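Local coordinates for trypsin-resistant surface T6 protein (Streptococcus pyogenes serotype M6, PDB 4P0D) that forms the backbone of the pilus of this Gram-positive bacterium as its major pilin, a three-domain surface antigen probably linked to the cell wall, at residues Phe38-Tyr43 against Asn123-Lys127; Phe178-Tyr183 against Phe282-Pro288; Ser199-Phe204 against Asn240-Asn244. The protein carries 1 engineered substitution. The contacts are given in a common frame with arbitrary orientation. Residue numbers count along the deposited sequence, not the author numbering.

Contact 1: residues Phe38-Tyr43 against Asn123-Lys127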
ATOM      1  N   PHE A  38     -55.849   8.397  13.724  1.00 29.64           N
ATOM      2  CA  PHE A  38     -54.431   8.329  14.086  1.00 29.26           C
ATOM      3  C   PHE A  38     -54.168   9.063  15.396  1.00 30.10           C
ATOM      4  O   PHE A  38     -54.480  10.250  15.533  1.00 29.48           O
ATOM      5  CB  PHE A  38     -53.557   8.972  12.998  1.00 28.59           C
ATOM      6  CG  PHE A  38     -52.091   9.016  13.352  1.00 27.51           C
ATOM      7  CD1 PHE A  38     -51.335   7.853  13.368  1.00 27.02           C
ATOM      8  CD2 PHE A  38     -51.471  10.218  13.681  1.00 28.29           C
ATOM      9  CE1 PHE A  38     -49.986   7.882  13.700  1.00 26.89           C
ATOM     10  CE2 PHE A  38     -50.119  10.255  14.009  1.00 27.37           C
ATOM     11  CZ  PHE A  38     -49.376   9.081  14.014  1.00 26.37           C
ATOM     12  N   ILE A  39     -53.529   8.372  16.333  1.00 31.59           N
ATOM     13  CA  ILE A  39     -53.272   8.918  17.664  1.00 32.09           C
ATOM     14  C   ILE A  39     -51.864   9.536  17.743  1.00 32.50           C
ATOM     15  O   ILE A  39     -51.713  10.759  17.839  1.00 31.68           O
ATOM     16  CB  ILE A  39     -53.462   7.812  18.738  1.00 33.07           C
ATOM     17  CG1 ILE A  39     -54.796   7.073  18.515  1.00 32.95           C
ATOM     18  CG2 ILE A  39     -53.387   8.391  20.151  1.00 34.35           C
ATOM     19  CD1 ILE A  39     -55.208   6.164  19.663  1.00 33.32           C
ATOM     20  N   ASN A  40     -50.840   8.682  17.688  1.00 31.75           N
ATOM     21  CA  ASN A  40     -49.454   9.113  17.867  1.00 31.85           C
ATOM     22  C   ASN A  40     -48.491   8.020  17.412  1.00 29.57           C
ATOM     23  O   ASN A  40     -48.912   6.953  16.949  1.00 27.41           O
ATOM     24  CB  ASN A  40     -49.193   9.463  19.347  1.00 33.34           C
ATOM     25  CG  ASN A  40     -49.271   8.246  20.262  1.00 34.94           C
ATOM     26  OD1 ASN A  40     -49.717   7.180  19.856  1.00 35.54           O
ATOM     27  ND2 ASN A  40     -48.829   8.406  21.510  1.00 38.16           N
ATOM     28  N   PHE A  41     -47.196   8.286  17.566  1.00 29.07           N
ATOM     29  CA  PHE A  41     -46.171   7.265  17.366  1.00 26.81           C
ATOM     30  C   PHE A  41     -45.735   6.640  18.665  1.00 27.63           C
ATOM     31  O   PHE A  41     -45.457   7.356  19.611  1.00 26.67           O
ATOM     32  CB  PHE A  41     -44.951   7.886  16.716  1.00 25.84           C
ATOM     33  CG  PHE A  41     -45.171   8.247  15.299  1.00 24.33           C
ATOM     34  CD1 PHE A  41     -45.356   7.251  14.351  1.00 24.21           C
ATOM     35  CD2 PHE A  41     -45.201   9.566  14.904  1.00 24.12           C
ATOM     36  CE1 PHE A  41     -45.571   7.582  13.023  1.00 24.31           C
ATOM     37  CE2 PHE A  41     -45.412   9.898  13.581  1.00 24.68           C
ATOM     38  CZ  PHE A  41     -45.597   8.902  12.641  1.00 23.59           C
ATOM     39  N   LYS A  42     -45.660   5.311  18.690  1.00 29.27           N
ATOM     40  CA  LYS A  42     -44.984   4.591  19.761  1.00 30.47           C
ATOM     41  C   LYS A  42     -43.578   4.182  19.309  1.00 29.12           C
ATOM     42  O   LYS A  42     -43.420   3.421  18.355  1.00 27.91           O
ATOM     43  CB  LYS A  42     -45.769   3.345  20.166  1.00 32.84           C
ATOM     44  CG  LYS A  42     -45.027   2.484  21.186  1.00 34.76           C
ATOM     45  CD  LYS A  42     -45.922   1.468  21.885  1.00 38.16           C
ATOM     46  CE  LYS A  42     -46.007   0.139  21.148  1.00 39.28           C
ATOM     47  NZ  LYS A  42     -45.964  -1.023  22.087  1.00 40.92           N
ATOM     48  N   TYR A  43     -42.571   4.667  20.022  1.00 28.20           N
ATOM     49  CA  TYR A  43     -41.179   4.439  19.667  1.00 27.09           C
ATOM     50  C   TYR A  43     -40.598   3.287  20.461  1.00 27.00           C
ATOM     51  O   TYR A  43     -40.966   3.083  21.608  1.00 27.71           O
ATOM     52  CB  TYR A  43     -40.373   5.704  19.937  1.00 26.07           C
ATOM     53  CG  TYR A  43     -40.736   6.833  19.017  1.00 26.47           C
ATOM     54  CD1 TYR A  43     -40.335   6.813  17.683  1.00 26.31           C
ATOM     55  CD2 TYR A  43     -41.475   7.920  19.466  1.00 25.65           C
ATOM     56  CE1 TYR A  43     -40.658   7.837  16.828  1.00 24.67           C
ATOM     57  CE2 TYR A  43     -41.802   8.954  18.614  1.00 25.29           C
ATOM     58  CZ  TYR A  43     -41.389   8.906  17.290  1.00 25.43           C
ATOM     59  OH  TYR A  43     -41.705   9.938  16.415  1.00 24.59           O
ATOM     60  N   ASN A 123     -42.769  14.472   8.944  1.00 31.43           N
ATOM     61  CA  ASN A 123     -43.136  15.241  10.134  1.00 31.38           C
ATOM     62  C   ASN A 123     -43.526  14.332  11.289  1.00 30.99           C
ATOM     63  O   ASN A 123     -44.515  13.610  11.204  1.00 31.20           O
ATOM     64  CB  ASN A 123     -44.297  16.177   9.795  1.00 32.57           C
ATOM     65  CG  ASN A 123     -44.491  17.286  10.826  1.00 34.75           C
ATOM     66  OD1 ASN A 123     -43.946  17.255  11.932  1.00 33.99           O
ATOM     67  ND2 ASN A 123     -45.278  18.282  10.449  1.00 35.34           N
ATOM     68  N   LEU A 124     -42.761  14.379  12.376  1.00 30.97           N
ATOM     69  CA  LEU A 124     -42.991  13.475  13.516  1.00 32.35           C
ATOM     70  C   LEU A 124     -43.864  14.042  14.648  1.00 32.44           C
ATOM     71  O   LEU A 124     -44.216  13.299  15.559  1.00 32.97           O
ATOM     72  CB  LEU A 124     -41.662  12.975  14.091  1.00 31.73           C
ATOM     73  CG  LEU A 124     -40.758  12.178  13.134  1.00 32.66           C
ATOM     74  CD1 LEU A 124     -39.586  11.594  13.919  1.00 32.03           C
ATOM     75  CD2 LEU A 124     -41.504  11.065  12.385  1.00 31.65           C
ATOM     76  N   VAL A 125     -44.228  15.326  14.598  1.00 33.46           N
ATOM     77  CA  VAL A 125     -45.119  15.893  15.639  1.00 35.39           C
ATOM     78  C   VAL A 125     -46.562  15.416  15.427  1.00 35.96           C
ATOM     79  O   VAL A 125     -47.105  15.514  14.324  1.00 34.56           O
ATOM     80  CB  VAL A 125     -45.044  17.442  15.736  1.00 37.40           C
ATOM     81  CG1 VAL A 125     -43.609  17.905  15.945  1.00 37.92           C
ATOM     82  CG2 VAL A 125     -45.648  18.129  14.517  1.00 39.07           C
ATOM     83  N   THR A 126     -47.165  14.863  16.479  1.00 39.64           N
ATOM     84  CA  THR A 126     -48.503  14.265  16.378  1.00 40.71           C
ATOM     85  C   THR A 126     -49.590  15.019  17.152  1.00 43.24           C
ATOM     86  O   THR A 126     -50.764  14.653  17.062  1.00 43.65           O
ATOM     87  CB  THR A 126     -48.498  12.794  16.838  1.00 39.17           C
ATOM     88  OG1 THR A 126     -48.089  12.712  18.208  1.00 40.93           O
ATOM     89  CG2 THR A 126     -47.554  11.975  15.976  1.00 39.63           C
ATOM     90  N   LYS A 127     -49.208  16.062  17.895  1.00 44.56           N
ATOM     91  CA  LYS A 127     -50.168  16.893  18.640  1.00 43.65           C
ATOM     92  C   LYS A 127     -50.860  17.896  17.717  1.00 44.36           C
ATOM     93  O   LYS A 127     -52.074  17.834  17.500  1.00 44.98           O
ATOM     94  CB  LYS A 127     -49.465  17.628  19.783  1.00 20.00           C
TER
HETATM   95  O   HOH W   1     -46.064  11.048  18.497  1.00 28.85           O
HETATM   96  O   HOH W   2     -43.570  11.620  17.322  1.00 25.54           O
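Phe38 opens the strand with its CA-to-CB bond toward the loop 123-127, and the edge of its ring meets the methyl of Thr126 (CE2 to CG2, 3.7 Å). Ile39 points away, with Ile39 O 3.9 Å from Thr126 CB. Ile39 and Asn40 together face Val30 of strand 20-31, a classic beta bulge whose extra residue lets Phe38 and Phe41, three positions apart, both point toward the loop. Phe41 is the residue of this strand most covered by the loop: its CD2 lies 3.5 Å from Thr126 CG2, its CE2 4.3 Å from Leu124 CD2. One water accepts from Phe41 N (3.1 Å) and sits 2.6 Å from Thr126 OG1. Tyr43 OH touches Leu124 CD1 (3.7 Å), and a second water, 2.7 Å from Tyr43 OH, donates to Leu124 O (2.5 Å). End-to-end directions differ by 105° and direct hydrogen bonds are absent, so the loop crosses without pairing: a bulged strand covered by a connecting loop, in the N-terminal Ig-like domain.

Contact 2: residues Phe178-Tyr183 against Phe282-Pro288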
ATOM      1  N   PHE A 178      -4.075  10.045   1.129  1.00 19.77           N
ATOM      2  CA  PHE A 178      -5.368   9.382   1.153  1.00 20.55           C
ATOM      3  C   PHE A 178      -6.544  10.312   1.381  1.00 20.49           C
ATOM      4  O   PHE A 178      -6.376  11.424   1.894  1.00 20.69           O
ATOM      5  CB  PHE A 178      -5.372   8.208   2.140  1.00 22.92           C
ATOM      6  CG  PHE A 178      -4.966   8.556   3.537  1.00 24.23           C
ATOM      7  CD1 PHE A 178      -3.628   8.717   3.872  1.00 25.85           C
ATOM      8  CD2 PHE A 178      -5.929   8.670   4.536  1.00 25.57           C
ATOM      9  CE1 PHE A 178      -3.257   9.017   5.175  1.00 26.93           C
ATOM     10  CE2 PHE A 178      -5.572   8.970   5.843  1.00 26.35           C
ATOM     11  CZ  PHE A 178      -4.233   9.142   6.161  1.00 27.19           C
ATOM     12  N   GLU A 179      -7.725   9.860   0.944  1.00 18.07           N
ATOM     13  CA  GLU A 179      -8.977  10.580   1.173  1.00 17.62           C
ATOM     14  C   GLU A 179      -9.699   9.883   2.307  1.00 15.79           C
ATOM     15  O   GLU A 179      -9.823   8.676   2.310  1.00 14.53           O
ATOM     16  CB  GLU A 179      -9.839  10.614  -0.099  1.00 18.64           C
ATOM     17  CG  GLU A 179      -9.146  11.364  -1.227  1.00 20.50           C
ATOM     18  CD  GLU A 179      -9.830  11.232  -2.573  1.00 21.15           C
ATOM     19  OE1 GLU A 179      -9.828  10.126  -3.172  1.00 21.02           O
ATOM     20  OE2 GLU A 179     -10.340  12.268  -3.038  1.00 23.25           O
ATOM     21  N   LEU A 180     -10.139  10.659   3.289  1.00 15.02           N
ATOM     22  CA  LEU A 180     -10.768  10.113   4.481  1.00 14.19           C
ATOM     23  C   LEU A 180     -12.217   9.721   4.264  1.00 14.20           C
ATOM     24  O   LEU A 180     -12.918  10.338   3.470  1.00 13.42           O
ATOM     25  CB  LEU A 180     -10.722  11.138   5.611  1.00 14.21           C
ATOM     26  CG  LEU A 180      -9.337  11.504   6.138  1.00 14.51           C
ATOM     27  CD1 LEU A 180      -9.416  12.745   6.996  1.00 14.88           C
ATOM     28  CD2 LEU A 180      -8.759  10.354   6.944  1.00 14.99           C
ATOM     29  N   PRO A 181     -12.695   8.725   5.025  1.00 14.03           N
ATOM     30  CA  PRO A 181     -14.141   8.562   5.104  1.00 14.59           C
ATOM     31  C   PRO A 181     -14.728   9.774   5.826  1.00 15.05           C
ATOM     32  O   PRO A 181     -13.992  10.507   6.497  1.00 14.03           O
ATOM     33  CB  PRO A 181     -14.298   7.324   5.980  1.00 14.25           C
ATOM     34  CG  PRO A 181     -13.092   7.312   6.842  1.00 14.28           C
ATOM     35  CD  PRO A 181     -11.990   7.859   5.986  1.00 14.08           C
ATOM     36  N   SER A 182     -16.022   9.992   5.658  1.00 15.71           N
ATOM     37  CA  SER A 182     -16.739  11.006   6.393  1.00 17.22           C
ATOM     38  C   SER A 182     -17.631  10.277   7.390  1.00 17.11           C
ATOM     39  O   SER A 182     -18.536   9.560   6.991  1.00 16.95           O
ATOM     40  CB  SER A 182     -17.557  11.851   5.420  1.00 17.95           C
ATOM     41  OG  SER A 182     -18.185  12.926   6.078  1.00 19.79           O
ATOM     42  N   TYR A 183     -17.348  10.428   8.685  1.00 16.91           N
ATOM     43  CA  TYR A 183     -18.162   9.799   9.747  1.00 16.84           C
ATOM     44  C   TYR A 183     -18.948  10.874  10.478  1.00 17.49           C
ATOM     45  O   TYR A 183     -18.422  11.959  10.715  1.00 18.03           O
ATOM     46  CB  TYR A 183     -17.286   9.112  10.792  1.00 15.87           C
ATOM     47  CG  TYR A 183     -16.389   8.016  10.305  1.00 14.97           C
ATOM     48  CD1 TYR A 183     -16.882   6.976   9.518  1.00 14.33           C
ATOM     49  CD2 TYR A 183     -15.047   7.974  10.687  1.00 14.50           C
ATOM     50  CE1 TYR A 183     -16.071   5.942   9.105  1.00 14.22           C
ATOM     51  CE2 TYR A 183     -14.215   6.944  10.264  1.00 14.17           C
ATOM     52  CZ  TYR A 183     -14.744   5.929   9.474  1.00 14.34           C
ATOM     53  OH  TYR A 183     -13.957   4.915   9.057  1.00 14.35           O
ATOM     54  N   PHE A 282      -5.262   1.055   3.491  1.00 15.76           N
ATOM     55  CA  PHE A 282      -6.003   2.021   4.287  1.00 15.68           C
ATOM     56  C   PHE A 282      -7.334   1.408   4.707  1.00 15.66           C
ATOM     57  O   PHE A 282      -8.228   1.201   3.870  1.00 15.59           O
ATOM     58  CB  PHE A 282      -6.209   3.325   3.508  1.00 15.52           C
ATOM     59  CG  PHE A 282      -6.989   4.379   4.246  1.00 16.18           C
ATOM     60  CD1 PHE A 282      -6.907   4.520   5.638  1.00 16.25           C
ATOM     61  CD2 PHE A 282      -7.785   5.262   3.548  1.00 15.86           C
ATOM     62  CE1 PHE A 282      -7.623   5.511   6.295  1.00 16.99           C
ATOM     63  CE2 PHE A 282      -8.490   6.254   4.200  1.00 16.08           C
ATOM     64  CZ  PHE A 282      -8.423   6.372   5.576  1.00 16.62           C
ATOM     65  N   PHE A 283      -7.433   1.101   6.006  1.00 15.02           N
ATOM     66  CA  PHE A 283      -8.616   0.475   6.596  1.00 15.68           C
ATOM     67  C   PHE A 283      -9.490   1.525   7.220  1.00 14.54           C
ATOM     68  O   PHE A 283      -8.991   2.379   7.955  1.00 13.62           O
ATOM     69  CB  PHE A 283      -8.257  -0.516   7.691  1.00 15.69           C
ATOM     70  CG  PHE A 283      -7.396  -1.627   7.228  1.00 17.32           C
ATOM     71  CD1 PHE A 283      -6.019  -1.500   7.236  1.00 17.64           C
ATOM     72  CD2 PHE A 283      -7.959  -2.810   6.756  1.00 17.91           C
ATOM     73  CE1 PHE A 283      -5.215  -2.530   6.799  1.00 18.43           C
ATOM     74  CE2 PHE A 283      -7.152  -3.850   6.323  1.00 18.67           C
ATOM     75  CZ  PHE A 283      -5.780  -3.710   6.345  1.00 18.42           C
ATOM     76  N   TYR A 284     -10.796   1.424   6.963  1.00 14.16           N
ATOM     77  CA  TYR A 284     -11.786   2.333   7.547  1.00 14.29           C
ATOM     78  C   TYR A 284     -13.094   1.538   7.745  1.00 14.19           C
ATOM     79  O   TYR A 284     -13.169   0.359   7.360  1.00 14.04           O
ATOM     80  CB  TYR A 284     -11.998   3.565   6.644  1.00 14.28           C
ATOM     81  CG  TYR A 284     -12.383   3.178   5.231  1.00 14.48           C
ATOM     82  CD1 TYR A 284     -11.404   2.914   4.271  1.00 14.43           C
ATOM     83  CD2 TYR A 284     -13.725   3.029   4.860  1.00 13.94           C
ATOM     84  CE1 TYR A 284     -11.752   2.522   2.987  1.00 14.51           C
ATOM     85  CE2 TYR A 284     -14.077   2.627   3.576  1.00 13.93           C
ATOM     86  CZ  TYR A 284     -13.094   2.385   2.644  1.00 14.73           C
ATOM     87  OH  TYR A 284     -13.427   1.986   1.355  1.00 15.05           O
ATOM     88  N   SER A 285     -14.096   2.162   8.367  1.00 14.38           N
ATOM     89  CA  SER A 285     -15.386   1.502   8.550  1.00 14.26           C
ATOM     90  C   SER A 285     -16.366   1.836   7.426  1.00 14.49           C
ATOM     91  O   SER A 285     -16.551   2.991   7.093  1.00 14.07           O
ATOM     92  CB  SER A 285     -16.051   1.853   9.871  1.00 14.50           C
ATOM     93  OG  SER A 285     -17.329   1.193   9.926  1.00 14.61           O
ATOM     94  N   ASN A 286     -17.004   0.805   6.870  1.00 15.29           N
ATOM     95  CA  ASN A 286     -18.134   1.007   5.957  1.00 16.49           C
ATOM     96  C   ASN A 286     -19.492   0.723   6.620  1.00 17.09           C
ATOM     97  O   ASN A 286     -20.517   0.579   5.945  1.00 17.69           O
ATOM     98  CB  ASN A 286     -17.948   0.219   4.649  1.00 16.46           C
ATOM     99  CG  ASN A 286     -17.957  -1.289   4.839  1.00 17.12           C
ATOM    100  OD1 ASN A 286     -17.896  -1.802   5.963  1.00 18.29           O
ATOM    101  ND2 ASN A 286     -18.023  -2.007   3.732  1.00 16.14           N
ATOM    102  N   ASN A 287     -19.481   0.654   7.948  1.00 17.28           N
ATOM    103  CA  ASN A 287     -20.695   0.507   8.743  1.00 16.78           C
ATOM    104  C   ASN A 287     -20.394   1.148  10.082  1.00 15.97           C
ATOM    105  O   ASN A 287     -20.261   0.460  11.097  1.00 14.90           O
ATOM    106  CB  ASN A 287     -21.051  -0.974   8.871  1.00 17.25           C
ATOM    107  CG  ASN A 287     -22.467  -1.207   9.364  1.00 17.75           C
ATOM    108  OD1 ASN A 287     -23.244  -0.273   9.598  1.00 19.75           O
ATOM    109  ND2 ASN A 287     -22.803  -2.465   9.539  1.00 18.36           N
ATOM    110  N   PRO A 288     -20.254   2.487  10.088  1.00 15.46           N
ATOM    111  CA  PRO A 288     -19.670   3.132  11.249  1.00 15.87           C
ATOM    112  C   PRO A 288     -20.539   3.131  12.521  1.00 16.97           C
ATOM    113  O   PRO A 288     -20.056   3.534  13.586  1.00 16.76           O
ATOM    114  CB  PRO A 288     -19.433   4.574  10.765  1.00 15.77           C
ATOM    115  CG  PRO A 288     -19.460   4.494   9.265  1.00 15.44           C
ATOM    116  CD  PRO A 288     -20.540   3.472   9.035  1.00 15.60           C
TER
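Side chains, not paired backbones, close the gap between these segments, which join the ends of strands 171-179 and 276-285 of the Cna-B-like domain: matched CA atoms are 7.0 Å (Tyr183 with Pro288) to 8.0 Å (Phe178 with Phe282) apart, and 333 Å² is buried. The main bump is the ring of Phe282, which projects into a hollow bounded by Phe178, the Glu179 carbonyl, Leu180 and Pro181. Phe178 turns its edge toward the face of Phe282 in an edge-to-face pair, with ring centroids 4.7 Å apart and planes at 55°. Glu179 O meets the Phe282 edge at CE2 (3.3 Å), while Pro181 CD (3.9 Å) and Leu180 CD2 (4.2 Å) make apolar contacts to Phe282 CZ. Val192 and Val194 of strand 192-197, with Pro148 and Ile150 of strand 139-155, also touch this ring. Pro181 fills the next step, its CG 3.9 Å from Tyr284 CB. Tyr183 then reaches across, its OH 3.4 Å from Tyr284 CB, and Pro288 packs against the ring (Tyr183 CD1 to Pro288 CG, 3.6 Å). The direct hydrogen bond lies here: Ser285 N donates to Tyr183 OH at 2.8 Å and 168°. Ser285 OG, also hydrogen-bonded to Gly306 O, accepts from Asn287 N (3.0 Å), an ST turn. Tyr284 OH and Ser285 O bond to Gly106 O and Thr108 OG1 of the N-terminal Ig-like domain. Phe178, Leu180, Pro181, Phe282 and Pro288 make the core largely apolar; the Tyr183 hydroxyl within it is satisfied by backbone Ser285 N and Thr191 O.

Contact 3: residues Ser199-Phe204 against Asn240-Asn244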
ATOM      1  N   SER A 199       8.216  -5.948   0.419  1.00 18.10           N
ATOM      2  CA  SER A 199       8.700  -7.283   0.032  1.00 18.59           C
ATOM      3  C   SER A 199      10.135  -7.446   0.526  1.00 18.68           C
ATOM      4  O   SER A 199      10.794  -6.456   0.899  1.00 17.06           O
ATOM      5  CB  SER A 199       8.636  -7.477  -1.483  1.00 18.65           C
ATOM      6  OG  SER A 199       9.353  -6.442  -2.131  1.00 19.18           O
ATOM      7  N   GLU A 200      10.621  -8.684   0.536  1.00 19.54           N
ATOM      8  CA  GLU A 200      11.822  -8.982   1.315  1.00 20.72           C
ATOM      9  C   GLU A 200      13.096  -8.358   0.768  1.00 18.38           C
ATOM     10  O   GLU A 200      14.035  -8.189   1.516  1.00 17.51           O
ATOM     11  CB  GLU A 200      12.002 -10.495   1.573  1.00 22.99           C
ATOM     12  CG  GLU A 200      12.294 -11.340   0.348  1.00 24.27           C
ATOM     13  CD  GLU A 200      12.854 -12.719   0.693  1.00 27.27           C
ATOM     14  OE1 GLU A 200      13.136 -13.472  -0.255  1.00 26.93           O
ATOM     15  OE2 GLU A 200      13.039 -13.050   1.894  1.00 30.23           O
ATOM     16  N   GLY A 201      13.114  -7.998  -0.513  1.00 17.82           N
ATOM     17  CA  GLY A 201      14.283  -7.374  -1.137  1.00 17.63           C
ATOM     18  C   GLY A 201      14.461  -5.888  -0.836  1.00 17.23           C
ATOM     19  O   GLY A 201      15.367  -5.242  -1.374  1.00 17.28           O
ATOM     20  N   LEU A 202      13.570  -5.344  -0.007  1.00 16.69           N
ATOM     21  CA  LEU A 202      13.641  -3.966   0.451  1.00 17.52           C
ATOM     22  C   LEU A 202      13.673  -4.000   1.962  1.00 17.41           C
ATOM     23  O   LEU A 202      12.926  -4.757   2.558  1.00 18.61           O
ATOM     24  CB  LEU A 202      12.400  -3.215  -0.024  1.00 18.59           C
ATOM     25  CG  LEU A 202      12.210  -3.211  -1.548  1.00 20.15           C
ATOM     26  CD1 LEU A 202      10.759  -3.019  -1.960  1.00 21.50           C
ATOM     27  CD2 LEU A 202      13.101  -2.136  -2.165  1.00 21.00           C
ATOM     28  N   THR A 203      14.545  -3.222   2.590  1.00 16.37           N
ATOM     29  CA  THR A 203      14.631  -3.192   4.030  1.00 16.16           C
ATOM     30  C   THR A 203      14.007  -1.873   4.493  1.00 16.01           C
ATOM     31  O   THR A 203      14.552  -0.795   4.258  1.00 16.72           O
ATOM     32  CB  THR A 203      16.083  -3.352   4.516  1.00 16.60           C
ATOM     33  OG1 THR A 203      16.648  -4.556   3.974  1.00 16.27           O
ATOM     34  CG2 THR A 203      16.155  -3.397   6.053  1.00 16.88           C
ATOM     35  N   PHE A 204      12.836  -1.978   5.113  1.00 15.17           N
ATOM     36  CA  PHE A 204      12.076  -0.828   5.611  1.00 14.69           C
ATOM     37  C   PHE A 204      12.805  -0.144   6.741  1.00 15.16           C
ATOM     38  O   PHE A 204      13.346  -0.828   7.601  1.00 15.35           O
ATOM     39  CB  PHE A 204      10.722  -1.312   6.134  1.00 14.73           C
ATOM     40  CG  PHE A 204       9.903  -0.238   6.788  1.00 14.23           C
ATOM     41  CD1 PHE A 204       9.373   0.802   6.042  1.00 14.25           C
ATOM     42  CD2 PHE A 204       9.651  -0.274   8.156  1.00 14.13           C
ATOM     43  CE1 PHE A 204       8.623   1.803   6.645  1.00 14.18           C
ATOM     44  CE2 PHE A 204       8.885   0.709   8.754  1.00 14.39           C
ATOM     45  CZ  PHE A 204       8.371   1.745   8.008  1.00 14.15           C
ATOM     46  N   ASN A 240       6.811  -6.325  11.251  1.00 19.76           N
ATOM     47  CA  ASN A 240       7.506  -7.029  10.166  1.00 20.89           C
ATOM     48  C   ASN A 240       8.402  -6.053   9.365  1.00 18.81           C
ATOM     49  O   ASN A 240       9.184  -5.332   9.969  1.00 18.52           O
ATOM     50  CB  ASN A 240       6.500  -7.800   9.308  1.00 23.01           C
ATOM     51  CG  ASN A 240       5.760  -8.861  10.109  1.00 25.40           C
ATOM     52  OD1 ASN A 240       6.377  -9.726  10.734  1.00 26.57           O
ATOM     53  ND2 ASN A 240       4.435  -8.794  10.104  1.00 27.82           N
ATOM     54  N   ASN A 241       8.277  -6.009   8.048  1.00 17.39           N
ATOM     55  CA  ASN A 241       9.113  -5.133   7.226  1.00 16.29           C
ATOM     56  C   ASN A 241       8.286  -3.921   6.817  1.00 15.89           C
ATOM     57  O   ASN A 241       8.141  -3.614   5.627  1.00 15.16           O
ATOM     58  CB  ASN A 241       9.592  -5.914   6.002  1.00 16.14           C
ATOM     59  CG  ASN A 241      10.733  -5.237   5.268  1.00 15.14           C
ATOM     60  OD1 ASN A 241      11.489  -4.466   5.829  1.00 14.14           O
ATOM     61  ND2 ASN A 241      10.867  -5.562   4.003  1.00 15.71           N
ATOM     62  N   GLY A 242       7.693  -3.260   7.817  1.00 15.07           N
ATOM     63  CA  GLY A 242       6.753  -2.177   7.557  1.00 14.30           C
ATOM     64  C   GLY A 242       6.206  -1.607   8.857  1.00 13.89           C
ATOM     65  O   GLY A 242       6.893  -1.608   9.883  1.00 14.23           O
ATOM     66  N   PHE A 243       4.965  -1.134   8.805  1.00 13.05           N
ATOM     67  CA  PHE A 243       4.355  -0.439   9.916  1.00 12.54           C
ATOM     68  C   PHE A 243       2.835  -0.511   9.885  1.00 12.80           C
ATOM     69  O   PHE A 243       2.221  -0.737   8.832  1.00 11.71           O
ATOM     70  CB  PHE A 243       4.761   1.034   9.906  1.00 12.39           C
ATOM     71  CG  PHE A 243       4.164   1.822   8.774  1.00 12.41           C
ATOM     72  CD1 PHE A 243       4.791   1.862   7.525  1.00 12.08           C
ATOM     73  CD2 PHE A 243       2.963   2.518   8.943  1.00 12.35           C
ATOM     74  CE1 PHE A 243       4.236   2.577   6.479  1.00 12.24           C
ATOM     75  CE2 PHE A 243       2.413   3.233   7.893  1.00 12.65           C
ATOM     76  CZ  PHE A 243       3.044   3.258   6.659  1.00 12.33           C
ATOM     77  N   ASN A 244       2.257  -0.279  11.058  1.00 13.53           N
ATOM     78  CA  ASN A 244       0.851   0.070  11.204  1.00 14.08           C
ATOM     79  C   ASN A 244       0.781   1.444  11.847  1.00 14.34           C
ATOM     80  O   ASN A 244       1.603   1.776  12.704  1.00 15.28           O
ATOM     81  CB  ASN A 244       0.100  -0.951  12.049  1.00 14.38           C
ATOM     82  CG  ASN A 244       0.046  -2.323  11.399  1.00 14.52           C
ATOM     83  OD1 ASN A 244      -0.194  -2.435  10.216  1.00 15.89           O
ATOM     84  ND2 ASN A 244       0.301  -3.361  12.171  1.00 15.08           N
TER
HETATM   85  O   HOH W   3      13.344  -3.440   8.389  1.00 17.08           O
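Asn240, with a positive phi of 50°, points its side chain away and leads into Asn241, whose CA is 5.5 Å from that of Phe204. The Asn241 carboxamide, its O and NH2 at the same end, makes a two-point bond to the backbone on either side of Thr203: ND2 donates to Leu202 O (2.6 Å, 171°), while OD1 accepts from Phe204 N (2.9 Å, 167°). ND2 is hydrogen-bonded to Met198 O as well, so the amide also ties in the chain leading to the type I turn Ser199-Leu202, which is closed by Leu202 N to Ser199 O at 3.1 Å. Gly242 comes next, lying over the face of Phe204 in a CH-pi contact, its CA 3.8 Å from the ring centroid and 22° off the normal. Phe243 continues the apolar surface, with CD1 3.6 Å from Phe204 CZ; the rings are near parallel (25°) but slid apart, centroids 5.8 Å from each other, so they barely overlap. Strand 242-247 pairs with 192-197 and 231-238, strand 202-213 with 216-220 and 258-265. An asparagine side chain thus stands in for main-chain pairing where a turn enters a strand, linking two strands not paired with each other in the middle Ig-like, Cna-B-like domain.

Overall arrangement
The three contacts follow the elongated chain, whose radius of gyration is 33 Å. Contact 1 belongs to the first Ig-like domain and is complete before contact 2 begins; their centres are 36 Å apart and their nearest atoms about 20 Å. Contacts 2 and 3 share the Cna-B-like domain, with 199-204 and 240-244 nested inside the loop that 178-183 and 282-288 close. Their centres lie 25 Å apart and their nearest atoms about 6 Å, so they do not touch, yet strand 192-197 pairs with both 242-247 and 276-285 and bridges them. Contact 1 and contact 3 are 60 Å apart between centres. The calcium site, with Ser82 and Thr85, involves none of these segments.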